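Local coordinates for glycoside hydrolase family protein (Novosphingobium sp. PP1Y, PDB 6Q2F) that hydrolyses alpha-L-rhamnosides as an alpha-L-rhamnosidase, probably releasing terminal L-rhamnose from glycosidic substrates, at residues E644-S649 and P675-S680; V57-M62 and G84-F89. One frame throughout, in Å; residues are numbered along the deposited sequence.

Interaction 1. Residues E644-S649 and P675-S680. With NA (sodium ion), chain B.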
ATOM      1  N   GLU A 644       0.252  -3.305  -7.907  1.00 24.96           N
ATOM      2  CA  GLU A 644       1.372  -2.602  -8.508  1.00 29.90           C
ATOM      3  C   GLU A 644       2.646  -3.393  -8.212  1.00 29.09           C
ATOM      4  O   GLU A 644       3.154  -3.371  -7.089  1.00 32.99           O
ATOM      5  CB  GLU A 644       1.392  -1.170  -7.959  1.00 22.61           C
ATOM      6  CG  GLU A 644       2.559  -0.323  -8.313  1.00 27.11           C
ATOM      7  CD  GLU A 644       2.514   0.976  -7.522  1.00 32.35           C
ATOM      8  OE1 GLU A 644       1.410   1.316  -7.042  1.00 31.25           O
ATOM      9  OE2 GLU A 644       3.572   1.603  -7.343  1.00 45.37           O
ATOM     10  N   SER A 645       3.159  -4.110  -9.209  1.00 25.61           N
ATOM     11  CA  SER A 645       4.046  -5.251  -8.978  1.00 22.38           C
ATOM     12  C   SER A 645       5.479  -4.939  -9.390  1.00 30.39           C
ATOM     13  O   SER A 645       5.740  -4.606 -10.548  1.00 28.02           O
ATOM     14  CB  SER A 645       3.555  -6.500  -9.726  1.00 22.04           C
ATOM     15  OG  SER A 645       2.255  -6.875  -9.343  1.00 31.46           O
HETATM   16  N   MSE A 646       6.398  -5.089  -8.439  1.00 25.96           N
HETATM   17  CA  MSE A 646       7.825  -5.238  -8.705  1.00 31.13           C
HETATM   18  C   MSE A 646       8.500  -3.942  -9.018  1.00 33.55           C
HETATM   19  O   MSE A 646       9.477  -3.888  -9.791  1.00 35.09           O
HETATM   20  CB  MSE A 646       8.071  -6.243  -9.835  1.00 28.67           C
HETATM   21  CG  MSE A 646       7.676  -7.620  -9.404  1.00 27.93           C
HETATM   22 SE   MSE A 646       8.015  -9.022 -10.701  1.00 38.42          SE
HETATM   23  CE  MSE A 646       6.631  -8.600 -11.748  1.00 27.06           C
ATOM     24  N   THR A 647       7.993  -2.891  -8.395  1.00 28.48           N
ATOM     25  CA  THR A 647       8.701  -1.626  -8.424  1.00 26.19           C
ATOM     26  C   THR A 647      10.109  -1.839  -7.895  1.00 28.84           C
ATOM     27  O   THR A 647      10.318  -2.571  -6.920  1.00 30.73           O
ATOM     28  CB  THR A 647       7.973  -0.579  -7.589  1.00 29.83           C
ATOM     29  OG1 THR A 647       6.635  -0.446  -8.072  1.00 39.20           O
ATOM     30  CG2 THR A 647       8.707   0.750  -7.705  1.00 32.02           C
ATOM     31  N   ALA A 648      11.078  -1.224  -8.564  1.00 33.29           N
ATOM     32  CA  ALA A 648      12.479  -1.360  -8.215  1.00 35.88           C
ATOM     33  C   ALA A 648      13.130   0.010  -8.228  1.00 37.95           C
ATOM     34  O   ALA A 648      12.795   0.867  -9.048  1.00 38.61           O
ATOM     35  CB  ALA A 648      13.208  -2.292  -9.185  1.00 36.48           C
ATOM     36  N   SER A 649      14.071   0.200  -7.319  1.00 45.12           N
ATOM     37  CA  SER A 649      14.758   1.470  -7.162  1.00 45.25           C
ATOM     38  C   SER A 649      16.256   1.284  -7.372  1.00 43.08           C
ATOM     39  O   SER A 649      16.867   0.420  -6.742  1.00 46.74           O
ATOM     40  CB  SER A 649      14.461   2.056  -5.775  1.00 40.08           C
ATOM     41  OG  SER A 649      15.227   3.209  -5.558  1.00 50.37           O
ATOM     42  N   PRO A 675      -1.559  -9.282 -11.268  1.00 24.48           N
ATOM     43  CA  PRO A 675      -0.405  -8.389 -11.190  1.00 22.31           C
ATOM     44  C   PRO A 675      -0.535  -7.276 -12.220  1.00 25.81           C
ATOM     45  O   PRO A 675      -1.023  -7.482 -13.336  1.00 26.92           O
ATOM     46  CB  PRO A 675       0.781  -9.318 -11.479  1.00 23.94           C
ATOM     47  CG  PRO A 675       0.270 -10.714 -11.025  1.00 22.52           C
ATOM     48  CD  PRO A 675      -1.164 -10.685 -11.500  1.00 23.29           C
ATOM     49  N   VAL A 676      -0.148  -6.074 -11.819  1.00 22.99           N
ATOM     50  CA  VAL A 676      -0.045  -4.938 -12.718  1.00 24.93           C
ATOM     51  C   VAL A 676       1.416  -4.509 -12.644  1.00 29.59           C
ATOM     52  O   VAL A 676       1.849  -3.911 -11.649  1.00 27.00           O
ATOM     53  CB  VAL A 676      -1.009  -3.799 -12.349  1.00 29.77           C
ATOM     54  CG1 VAL A 676      -0.966  -2.697 -13.434  1.00 21.83           C
ATOM     55  CG2 VAL A 676      -2.444  -4.354 -12.194  1.00 19.83           C
ATOM     56  N   ILE A 677       2.189  -4.896 -13.628  1.00 29.01           N
ATOM     57  CA  ILE A 677       3.601  -4.652 -13.578  1.00 29.45           C
ATOM     58  C   ILE A 677       4.035  -3.227 -13.693  1.00 25.75           C
ATOM     59  O   ILE A 677       3.704  -2.568 -14.603  1.00 23.78           O
ATOM     60  CB  ILE A 677       4.352  -5.516 -14.593  1.00 29.47           C
ATOM     61  CG1 ILE A 677       4.031  -6.971 -14.366  1.00 32.90           C
ATOM     62  CG2 ILE A 677       5.838  -5.285 -14.502  1.00 21.41           C
ATOM     63  CD1 ILE A 677       4.100  -7.818 -15.592  1.00 32.36           C
ATOM     64  N   HIS A 678       4.801  -2.805 -12.726  1.00 24.20           N
ATOM     65  CA  HIS A 678       5.384  -1.507 -12.692  1.00 28.55           C
ATOM     66  C   HIS A 678       6.800  -1.640 -13.212  1.00 32.42           C
ATOM     67  O   HIS A 678       7.599  -2.156 -12.494  1.00 30.99           O
ATOM     68  CB  HIS A 678       5.457  -1.071 -11.254  1.00 28.74           C
ATOM     69  CG  HIS A 678       5.968   0.309 -11.062  1.00 31.90           C
ATOM     70  ND1 HIS A 678       7.281   0.644 -11.244  1.00 34.23           N
ATOM     71  CD2 HIS A 678       5.341   1.439 -10.698  1.00 31.51           C
ATOM     72  CE1 HIS A 678       7.437   1.926 -11.025  1.00 33.87           C
ATOM     73  NE2 HIS A 678       6.275   2.431 -10.686  1.00 38.69           N
ATOM     74  N   THR A 679       7.145  -1.174 -14.406  1.00 28.67           N
ATOM     75  CA  THR A 679       6.297  -0.580 -15.409  1.00 29.44           C
ATOM     76  C   THR A 679       6.787  -0.899 -16.808  1.00 29.48           C
ATOM     77  O   THR A 679       7.804  -1.470 -17.012  1.00 31.34           O
ATOM     78  CB  THR A 679       6.334   0.953 -15.486  1.00 38.13           C
ATOM     79  OG1 THR A 679       7.459   1.490 -14.830  1.00 47.84           O
ATOM     80  CG2 THR A 679       5.141   1.531 -15.086  1.00 25.56           C
ATOM     81  N   SER A 680       5.998  -0.475 -17.760  1.00 25.92           N
ATOM     82  CA  SER A 680       6.254  -0.594 -19.125  1.00 26.70           C
ATOM     83  C   SER A 680       6.168   0.818 -19.674  1.00 30.23           C
ATOM     84  O   SER A 680       5.169   1.222 -20.177  1.00 29.14           O
ATOM     85  CB  SER A 680       5.229  -1.492 -19.762  1.00 23.15           C
ATOM     86  OG  SER A 680       5.591  -1.851 -21.033  1.00 28.44           O
TER
HETATM   87 NA    NA B1201       0.959   3.200  -5.343  1.00 37.66          NA
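The strands through 644-649 and 675-677 run parallel but strongly twisted, at 46° with their axes 4.5 Å apart at closest, and Glu644 pairs with Val676 and Ser645 with Ile677. Two backbone bonds hold this register: Ser645 N gives its hydrogen to Val676 O (2.8 Å), and His678 N reaches back to Ser645 O (3.0 Å) in a nearly straight bond. Met646 then adopts a positive phi, and beyond it the CA of Thr647, rather than that of Met646, lies nearer the CA of His678. These are neighbouring strands of the (beta/alpha)8 barrel, joined through helix 657-670 in a beta-alpha-beta crossover. Ser645 and Ile677 face that helix; the small Ser645 fits against the ring of Pro675, its hydroxyl hydrogen-bonded to Glu667 and to Ala643 O. Met646, present as selenomethionine, bends at chi3 so that CE lies beside Ile677 CG1 (4.0 Å), against Leu660 and Ile664 of the helix. On the other face, with Val676, Glu644 extends its chain, CG anti to the backbone N (chi1 173°), and delivers OE1 to the sodium ion at 2.6 Å; Asp503, Ser504, Glu583 and Glu586 complete the site. Glu644 OE2 is 4.4 Å from His678 NE2, too far for a direct bond; the carboxylate might favour a protonated imidazole, although the bound sodium ion would weaken that effect. The two planar groups lie side by side, 20° apart. His678 ND1 is hydrogen-bonded to Gly698 O, which limits rotation of the ring. Thr679 CG2, following a cis peptide bond, lies over one face of the His678 ring. Thr647 covers the opposite face with both branches: OG1 lies 3.2 Å from His678 CG, toward the rim, and CG2 makes a CH-pi contact 4.0 Å from the ring centroid.

Interaction 2. Residues V57-M62 and G84-F89; sequences VWWHWM and GGLQNF
Strands 57-62 and 85-89 run parallel at 32°, with Val57 to His60 paired in step with Leu86 to Phe89. The ladder starts with Val57 N to Gly85 O (3.0 Å) and ends in an almost straight bond from Trp61 N to Phe89 O (2.7 Å). Asn88, its CG anti to the backbone N, swings ND2 back to Trp59 O (3.0 Å), nearly along the C=O axis; that carbonyl also takes a weak bond from Phe89 N. The same amide nitrogen lies over the Trp61 ring. This is another beta-alpha-beta unit of the (beta/alpha)8 barrel, with helix 68-81 as its connection. Toward that helix, Leu86 lays CD1 over the Trp59 six-membered ring, 3.8 Å from its centroid, while Trp59 NE1 bonds to Asp74. Facing the barrel interior is an aromatic cluster. Phe89 presents its CE2-CZ edge to the face of Trp58, a T-shaped pair with planes at 68° and centroids 4.7 Å apart, and stacks offset on His60, centroids 4.6 Å apart. At its own edge the indole of Trp58 spends NE1 on a lone pair of Gln87 OE1 (2.8 Å), which satisfies a buried donor and fixes the ring's rotation.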
ATOM      1  N   VAL A  57       0.042  -4.031 -17.311  1.00 23.81           N
ATOM      2  CA  VAL A  57       1.233  -3.234 -17.033  1.00 26.77           C
ATOM      3  C   VAL A  57       0.838  -1.772 -16.854  1.00 27.53           C
ATOM      4  O   VAL A  57      -0.139  -1.288 -17.426  1.00 24.37           O
ATOM      5  CB  VAL A  57       2.307  -3.356 -18.143  1.00 23.82           C
ATOM      6  CG1 VAL A  57       2.681  -4.827 -18.356  1.00 23.97           C
ATOM      7  CG2 VAL A  57       1.820  -2.704 -19.418  1.00 17.89           C
ATOM      8  N   TRP A  58       1.604  -1.069 -16.041  1.00 25.23           N
ATOM      9  CA  TRP A  58       1.568   0.374 -16.067  1.00 23.56           C
ATOM     10  C   TRP A  58       2.373   0.854 -17.272  1.00 25.98           C
ATOM     11  O   TRP A  58       3.369   0.238 -17.674  1.00 27.17           O
ATOM     12  CB  TRP A  58       2.121   0.954 -14.761  1.00 23.84           C
ATOM     13  CG  TRP A  58       1.080   0.954 -13.670  1.00 20.51           C
ATOM     14  CD1 TRP A  58      -0.158   0.381 -13.729  1.00 22.25           C
ATOM     15  CD2 TRP A  58       1.167   1.591 -12.390  1.00 20.80           C
ATOM     16  NE1 TRP A  58      -0.839   0.607 -12.558  1.00 23.56           N
ATOM     17  CE2 TRP A  58      -0.053   1.353 -11.725  1.00 25.03           C
ATOM     18  CE3 TRP A  58       2.145   2.358 -11.751  1.00 28.56           C
ATOM     19  CZ2 TRP A  58      -0.308   1.825 -10.439  1.00 25.42           C
ATOM     20  CZ3 TRP A  58       1.890   2.833 -10.472  1.00 29.99           C
ATOM     21  CH2 TRP A  58       0.671   2.574  -9.835  1.00 23.93           C
ATOM     22  N   TRP A  59       1.921   1.956 -17.867  1.00 26.09           N
ATOM     23  CA  TRP A  59       2.410   2.387 -19.186  1.00 23.94           C
ATOM     24  C   TRP A  59       2.581   3.907 -19.164  1.00 26.41           C
ATOM     25  O   TRP A  59       1.725   4.662 -19.629  1.00 29.81           O
ATOM     26  CB  TRP A  59       1.439   1.923 -20.264  1.00 18.35           C
ATOM     27  CG  TRP A  59       1.831   2.169 -21.680  1.00 24.13           C
ATOM     28  CD1 TRP A  59       3.001   1.794 -22.311  1.00 23.09           C
ATOM     29  CD2 TRP A  59       0.996   2.735 -22.688  1.00 19.77           C
ATOM     30  NE1 TRP A  59       2.942   2.143 -23.645  1.00 25.24           N
ATOM     31  CE2 TRP A  59       1.723   2.722 -23.897  1.00 26.96           C
ATOM     32  CE3 TRP A  59      -0.290   3.276 -22.681  1.00 25.12           C
ATOM     33  CZ2 TRP A  59       1.201   3.225 -25.081  1.00 24.54           C
ATOM     34  CZ3 TRP A  59      -0.801   3.794 -23.854  1.00 26.34           C
ATOM     35  CH2 TRP A  59      -0.060   3.755 -25.042  1.00 27.23           C
ATOM     36  N   HIS A  60       3.701   4.352 -18.608  1.00 28.44           N
ATOM     37  CA  HIS A  60       3.934   5.773 -18.398  1.00 31.44           C
ATOM     38  C   HIS A  60       4.367   6.451 -19.691  1.00 30.30           C
ATOM     39  O   HIS A  60       5.262   5.969 -20.382  1.00 26.81           O
ATOM     40  CB  HIS A  60       5.002   5.989 -17.329  1.00 32.86           C
ATOM     41  CG  HIS A  60       4.566   5.614 -15.947  1.00 34.61           C
ATOM     42  ND1 HIS A  60       4.635   4.322 -15.469  1.00 30.85           N
ATOM     43  CD2 HIS A  60       4.080   6.369 -14.933  1.00 37.19           C
ATOM     44  CE1 HIS A  60       4.194   4.297 -14.223  1.00 31.99           C
ATOM     45  NE2 HIS A  60       3.852   5.525 -13.875  1.00 34.80           N
ATOM     46  N   TRP A  61       3.730   7.570 -20.009  1.00 27.94           N
ATOM     47  CA  TRP A  61       4.179   8.462 -21.070  1.00 28.71           C
ATOM     48  C   TRP A  61       5.118   9.488 -20.443  1.00 33.38           C
ATOM     49  O   TRP A  61       4.679  10.340 -19.671  1.00 31.15           O
ATOM     50  CB  TRP A  61       2.987   9.151 -21.735  1.00 30.57           C
ATOM     51  CG  TRP A  61       2.173   8.272 -22.632  1.00 28.62           C
ATOM     52  CD1 TRP A  61       2.318   6.940 -22.827  1.00 25.04           C
ATOM     53  CD2 TRP A  61       1.076   8.687 -23.455  1.00 23.26           C
ATOM     54  NE1 TRP A  61       1.378   6.484 -23.722  1.00 25.45           N
ATOM     55  CE2 TRP A  61       0.606   7.548 -24.124  1.00 23.37           C
ATOM     56  CE3 TRP A  61       0.433   9.918 -23.673  1.00 23.15           C
ATOM     57  CZ2 TRP A  61      -0.460   7.600 -25.029  1.00 24.13           C
ATOM     58  CZ3 TRP A  61      -0.602   9.968 -24.570  1.00 25.72           C
ATOM     59  CH2 TRP A  61      -1.046   8.810 -25.237  1.00 30.74           C
HETATM   60  N   MSE A  62       6.407   9.397 -20.760  1.00 29.17           N
HETATM   61  CA  MSE A  62       7.419  10.168 -20.053  1.00 29.82           C
HETATM   62  C   MSE A  62       7.612  11.579 -20.639  1.00 29.90           C
HETATM   63  O   MSE A  62       8.288  11.738 -21.649  1.00 28.95           O
HETATM   64  CB  MSE A  62       8.764   9.422 -20.064  1.00 27.98           C
HETATM   65  CG  MSE A  62       8.804   8.083 -19.314  1.00 26.55           C
HETATM   66 SE   MSE A  62       7.966   8.142 -17.562  0.79 29.51          SE
HETATM   67  CE  MSE A  62       9.159   9.521 -16.865  1.00 35.25           C
ATOM     68  N   GLY A  84      -2.401  -8.560 -20.766  1.00 27.67           N
ATOM     69  CA  GLY A  84      -3.840  -8.437 -20.899  1.00 24.19           C
ATOM     70  C   GLY A  84      -4.359  -7.008 -20.878  1.00 25.44           C
ATOM     71  O   GLY A  84      -5.526  -6.757 -21.184  1.00 27.22           O
ATOM     72  N   GLY A  85      -3.525  -6.058 -20.502  1.00 22.62           N
ATOM     73  CA  GLY A  85      -4.013  -4.693 -20.423  1.00 19.81           C
ATOM     74  C   GLY A  85      -2.922  -3.770 -19.942  1.00 24.84           C
ATOM     75  O   GLY A  85      -1.803  -4.195 -19.633  1.00 21.00           O
ATOM     76  N   LEU A  86      -3.264  -2.491 -19.890  1.00 23.13           N
ATOM     77  CA  LEU A  86      -2.259  -1.476 -19.629  1.00 30.33           C
ATOM     78  C   LEU A  86      -2.937  -0.267 -19.012  1.00 30.19           C
ATOM     79  O   LEU A  86      -4.104   0.009 -19.282  1.00 25.84           O
ATOM     80  CB  LEU A  86      -1.508  -1.088 -20.912  1.00 25.46           C
ATOM     81  CG  LEU A  86      -2.234  -0.295 -22.005  1.00 24.97           C
ATOM     82  CD1 LEU A  86      -1.219  -0.028 -23.123  1.00 23.77           C
ATOM     83  CD2 LEU A  86      -3.452  -1.034 -22.596  1.00 20.44           C
ATOM     84  N   GLN A  87      -2.198   0.439 -18.172  1.00 27.27           N
ATOM     85  CA  GLN A  87      -2.754   1.551 -17.407  1.00 21.77           C
ATOM     86  C   GLN A  87      -1.875   2.762 -17.673  1.00 26.81           C
ATOM     87  O   GLN A  87      -0.716   2.801 -17.252  1.00 27.59           O
ATOM     88  CB  GLN A  87      -2.841   1.185 -15.922  1.00 21.98           C
ATOM     89  CG  GLN A  87      -3.487  -0.221 -15.718  1.00 20.93           C
ATOM     90  CD  GLN A  87      -4.034  -0.475 -14.309  1.00 24.41           C
ATOM     91  OE1 GLN A  87      -3.508   0.011 -13.323  1.00 30.16           O
ATOM     92  NE2 GLN A  87      -5.082  -1.266 -14.225  1.00 24.41           N
ATOM     93  N   ASN A  88      -2.415   3.717 -18.411  1.00 25.65           N
ATOM     94  CA  ASN A  88      -1.644   4.848 -18.898  1.00 22.21           C
ATOM     95  C   ASN A  88      -1.487   5.929 -17.835  1.00 22.16           C
ATOM     96  O   ASN A  88      -2.399   6.183 -17.053  1.00 24.64           O
ATOM     97  CB  ASN A  88      -2.317   5.439 -20.139  1.00 23.57           C
ATOM     98  CG  ASN A  88      -1.556   6.628 -20.701  1.00 26.10           C
ATOM     99  OD1 ASN A  88      -2.108   7.716 -20.866  1.00 31.15           O
ATOM    100  ND2 ASN A  88      -0.270   6.438 -20.953  1.00 26.37           N
ATOM    101  N   PHE A  89      -0.325   6.585 -17.839  1.00 28.92           N
ATOM    102  CA  PHE A  89      -0.078   7.800 -17.070  1.00 26.55           C
ATOM    103  C   PHE A  89       0.636   8.793 -17.962  1.00 29.08           C
ATOM    104  O   PHE A  89       1.601   8.429 -18.654  1.00 27.99           O
ATOM    105  CB  PHE A  89       0.802   7.552 -15.841  1.00 26.83           C
ATOM    106  CG  PHE A  89       0.277   6.506 -14.914  1.00 29.23           C
ATOM    107  CD1 PHE A  89      -0.635   6.841 -13.939  1.00 26.48           C
ATOM    108  CD2 PHE A  89       0.704   5.187 -15.019  1.00 27.09           C
ATOM    109  CE1 PHE A  89      -1.118   5.873 -13.068  1.00 34.56           C
ATOM    110  CE2 PHE A  89       0.220   4.214 -14.155  1.00 30.97           C
ATOM    111  CZ  PHE A  89      -0.683   4.556 -13.180  1.00 32.61           C
TER

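How the interactions relate
Interactions 1 and 2, with centres 11 Å apart, belong to one closed barrel: strand 56-62 pairs with 85-91 on one edge and with 674-677 on the other, so the last barrel strand meets the first. Trp58 makes the seam, with probable hydrogen bonds from its N to Ile677 O (3.0 Å) and from Ser680 N to its O (2.7 Å). Between them Thr679 CG2 comes unusually close to His60 ND1 (2.9 Å), a strained contact. Inside the barrel, the Trp58 side chain touches Glu644 and Val676 and comes within about 5 Å of the sodium ion, so this member of the aromatic cluster belongs to the surroundings of the sodium site, to which interaction 1 contributes one ligand, Glu644.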